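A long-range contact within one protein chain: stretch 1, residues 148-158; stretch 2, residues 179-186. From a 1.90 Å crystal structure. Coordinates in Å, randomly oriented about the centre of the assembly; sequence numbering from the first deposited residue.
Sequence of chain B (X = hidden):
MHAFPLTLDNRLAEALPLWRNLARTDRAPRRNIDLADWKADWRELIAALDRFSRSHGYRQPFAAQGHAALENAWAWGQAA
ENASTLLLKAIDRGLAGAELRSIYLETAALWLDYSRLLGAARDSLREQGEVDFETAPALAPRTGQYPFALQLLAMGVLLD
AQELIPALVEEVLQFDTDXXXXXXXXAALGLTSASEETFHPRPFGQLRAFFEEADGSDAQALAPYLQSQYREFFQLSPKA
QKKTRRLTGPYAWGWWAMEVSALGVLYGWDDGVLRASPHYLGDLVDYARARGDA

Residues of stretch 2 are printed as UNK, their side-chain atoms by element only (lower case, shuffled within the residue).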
# COMPACT_ATOMS: atom_id res chain seq x y z
N PHE B 148 -14.11 -17.11 -1.20
CA PHE B 148 -13.88 -16.70 0.21
C PHE B 148 -14.82 -17.42 1.15
O PHE B 148 -14.47 -17.69 2.31
CB PHE B 148 -14.09 -15.16 0.40
CG PHE B 148 -13.09 -14.33 -0.34
CD1 PHE B 148 -11.80 -14.19 0.15
CD2 PHE B 148 -13.45 -13.66 -1.51
CE1 PHE B 148 -10.84 -13.39 -0.53
CE2 PHE B 148 -12.51 -12.82 -2.22
CZ PHE B 148 -11.21 -12.71 -1.73
N ALA B 149 -16.05 -17.69 0.68
CA ALA B 149 -17.01 -18.41 1.54
C ALA B 149 -16.56 -19.89 1.66
O ALA B 149 -16.60 -20.49 2.75
CB ALA B 149 -18.43 -18.32 0.99
N LEU B 150 -16.10 -20.45 0.54
CA LEU B 150 -15.54 -21.82 0.53
C LEU B 150 -14.38 -21.89 1.54
O LEU B 150 -14.34 -22.80 2.37
CB LEU B 150 -15.02 -22.20 -0.88
CG LEU B 150 -14.24 -23.54 -0.95
CD1 LEU B 150 -15.16 -24.67 -0.51
CD2 LEU B 150 -13.76 -23.71 -2.37
N GLN B 151 -13.45 -20.92 1.46
CA GLN B 151 -12.31 -20.91 2.39
C GLN B 151 -12.79 -20.84 3.85
O GLN B 151 -12.30 -21.56 4.72
CB GLN B 151 -11.39 -19.69 2.13
CG GLN B 151 -10.09 -19.79 2.98
CD GLN B 151 -9.35 -18.48 3.10
OE1 GLN B 151 -9.79 -17.57 3.82
NE2 GLN B 151 -8.21 -18.38 2.42
N LEU B 152 -13.74 -19.95 4.13
CA LEU B 152 -14.19 -19.76 5.52
C LEU B 152 -14.77 -21.05 6.09
O LEU B 152 -14.48 -21.41 7.25
CB LEU B 152 -15.21 -18.62 5.62
CG LEU B 152 -14.54 -17.25 5.55
CD1 LEU B 152 -15.70 -16.20 5.32
CD2 LEU B 152 -13.74 -16.98 6.81
N LEU B 153 -15.60 -21.75 5.31
CA LEU B 153 -16.24 -22.96 5.84
C LEU B 153 -15.26 -24.12 5.82
O LEU B 153 -15.10 -24.79 6.83
CB LEU B 153 -17.55 -23.30 5.10
CG LEU B 153 -18.79 -22.57 5.62
CD1 LEU B 153 -18.58 -21.03 5.72
CD2 LEU B 153 -20.01 -22.87 4.80
N ALA B 154 -14.59 -24.34 4.68
CA ALA B 154 -13.68 -25.51 4.58
C ALA B 154 -12.49 -25.40 5.53
O ALA B 154 -12.08 -26.41 6.16
CB ALA B 154 -13.20 -25.70 3.13
N MSE B 155 -11.96 -24.17 5.71
CA MSE B 155 -10.78 -24.03 6.56
C MSE B 155 -11.22 -24.07 7.99
O MSE B 155 -10.48 -24.50 8.84
CB MSE B 155 -9.92 -22.79 6.25
CG MSE B 155 -9.27 -22.73 4.81
SE MSE B 155 -8.36 -24.47 4.39
CE MSE B 155 -9.68 -25.38 3.36
N GLY B 156 -12.46 -23.65 8.26
CA GLY B 156 -13.06 -23.86 9.60
C GLY B 156 -13.04 -25.34 10.02
O GLY B 156 -12.71 -25.69 11.15
N VAL B 157 -13.48 -26.20 9.12
CA VAL B 157 -13.47 -27.65 9.32
C VAL B 157 -12.03 -28.20 9.42
O VAL B 157 -11.69 -28.98 10.33
CB VAL B 157 -14.22 -28.35 8.15
CG1 VAL B 157 -14.08 -29.88 8.27
CG2 VAL B 157 -15.72 -27.98 8.12
N LEU B 158 -11.17 -27.80 8.50
CA LEU B 158 -9.80 -28.35 8.40
C LEU B 158 -8.91 -27.88 9.56
O LEU B 158 -7.90 -28.51 9.88
CB LEU B 158 -9.18 -27.97 7.04
CG LEU B 158 -9.69 -28.83 5.86
CD1 LEU B 158 -9.31 -28.22 4.57
CD2 LEU B 158 -9.12 -30.32 5.96
N UNK B 179 -25.50 -26.05 -2.08
CA UNK B 179 -25.42 -27.43 -1.59
C UNK B 179 -24.08 -27.71 -0.89
O UNK B 179 -24.05 -28.21 0.24
c UNK B 179 -25.64 -28.43 -2.72
n UNK B 179 -27.54 -32.36 -5.18
c UNK B 179 -28.20 -31.61 -4.30
c UNK B 179 -26.07 -30.86 -3.31
c UNK B 179 -25.59 -29.91 -2.24
n UNK B 179 -29.53 -31.58 -4.32
n UNK B 179 -27.52 -30.88 -3.41
N UNK B 180 -22.99 -27.37 -1.57
CA UNK B 180 -21.65 -27.61 -0.99
C UNK B 180 -21.44 -26.86 0.33
O UNK B 180 -21.00 -27.45 1.31
c UNK B 180 -18.08 -26.77 -2.37
c UNK B 180 -20.53 -27.27 -1.99
c UNK B 180 -18.71 -28.74 -0.93
c UNK B 180 -19.11 -27.33 -1.40
N UNK B 181 -21.77 -25.57 0.36
CA UNK B 181 -21.60 -24.81 1.60
C UNK B 181 -22.46 -25.39 2.72
O UNK B 181 -22.02 -25.44 3.89
c UNK B 181 -20.96 -22.51 0.47
c UNK B 181 -21.42 -21.03 0.31
c UNK B 181 -21.90 -23.30 1.41
c UNK B 181 -19.46 -22.65 0.88
N UNK B 182 -23.68 -25.83 2.39
CA UNK B 182 -24.52 -26.53 3.37
C UNK B 182 -23.91 -27.83 3.90
O UNK B 182 -23.94 -28.07 5.12
c UNK B 182 -25.94 -26.79 2.83
c UNK B 182 -26.80 -25.52 2.78
o UNK B 182 -27.93 -25.60 2.23
o UNK B 182 -26.38 -24.47 3.30
N UNK B 183 -23.34 -28.66 3.02
CA UNK B 183 -22.58 -29.85 3.46
C UNK B 183 -21.40 -29.50 4.35
O UNK B 183 -21.19 -30.15 5.37
c UNK B 183 -25.28 -32.23 0.79
c UNK B 183 -23.98 -34.00 1.77
c UNK B 183 -22.12 -30.70 2.28
c UNK B 183 -24.30 -31.31 1.18
c UNK B 183 -25.11 -33.56 1.09
c UNK B 183 -23.17 -31.71 1.87
c UNK B 183 -23.01 -33.07 2.15
o UNK B 183 -26.09 -34.45 0.71
N UNK B 184 -20.63 -28.47 3.97
CA UNK B 184 -19.47 -28.05 4.78
C UNK B 184 -19.86 -27.55 6.16
O UNK B 184 -19.15 -27.79 7.13
c UNK B 184 -17.93 -27.54 2.77
c UNK B 184 -17.01 -28.73 3.12
c UNK B 184 -18.62 -27.01 4.04
c UNK B 184 -17.16 -26.42 2.06
N UNK B 185 -20.97 -26.82 6.25
CA UNK B 185 -21.41 -26.30 7.54
C UNK B 185 -22.43 -27.11 8.31
O UNK B 185 -22.85 -26.70 9.40
N UNK B 186 -22.81 -28.26 7.76
CA UNK B 186 -23.92 -29.06 8.28
C UNK B 186 -23.77 -29.42 9.76
O UNK B 186 -24.70 -29.19 10.54
c UNK B 186 -24.12 -30.32 7.44

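Position 179 opens the second helix with a long side chain, linear through three carbons and a nitrogen up to a terminal carbon that carries two more nitrogens. That guanidinium pattern identifies Arg 179. Its side chain does not reach the first helix, and the group finds hydrogen-bond partners elsewhere in the structure.

At position 180 four carbons, with no heteroatom, fork at the second; branching there rather than at the first makes an isobutyl group. CA to CB points toward stretch 1, where one of the terminal carbons approaches Leu 150. This is Leu 180, and its CD2 lies 4.0 Å from Leu 150 CD1, a modest apolar contact.

Position 181 repeats the four-carbon fork. Its CA-to-CB bond runs sideways, but the branched end comes nearer to the first helix. The fork at the second carbon makes this Leu 181; its end meets Ala 149 and the backbone of Leu 150. With chi1 in m and chi2 in t, it places CD1 4.1 Å from Ala 149 CB and CD2 4.0 Å from Leu 150 CA. CD1 is the methyl nearer Ala 149 CB, while CD2 also lies against main-chain atoms of Ala 149 and Leu 150. Nearer the backbone, Leu 181 CB is 3.9 Å from Leu 153 CD2.

Two carbons, the second carrying two oxygens, make position 182 a carboxylate with a short stem: Asp 182. Its CA-to-CB bond points away from stretch 1, and both oxygens have hydrogen-bond partners outside this contact.

Position 183 has one carbon leading to a six-carbon ring that bears a single oxygen, the phenol of Tyr 183. Its side chain does not reach the first helix, leaving the ring outside the contact.

The CA-to-CB bond at position 184 points toward stretch 1, and its four carbons, again forked at the second, touch Leu 150, Leu 153 and Ala 154. They belong to Leu 184, the residue of stretch 2 with the largest covered area. Its CD1 packs 3.7 Å from Leu 150 CD1 and 4.2 Å from Ala 154 CB, while its CB lies 4.0 Å from Leu 153 CB.

No side-chain atom follows CA at position 185, which is therefore Gly 185. Its backbone N is 4.3 Å from Leu 153 CD2, and a CB in ideal geometry would lie 3.8 Å from that same methyl.

A single side-chain carbon defines position 186 as Ala 186; it does not reach the first helix and takes no part in the contact.

The two helices run in nearly the same direction, at 24°, with their axes 9.2 Å apart at closest approach. Leu 150 is in register with Leu 181 and Leu 153 with Leu 184, whose CA atoms are 6.1 Å apart. No hydrogen bond crosses between the stretches: apolar packing holds the surfaces together and buries 352 Å². Methyl groups also rest against main-chain carbonyls, with Leu 153 CD2 3.4 Å from Leu 181 O and Val 157 CG2 3.6 Å from Leu 184 O.

Stretch 2 179-186: RLLDYLGA
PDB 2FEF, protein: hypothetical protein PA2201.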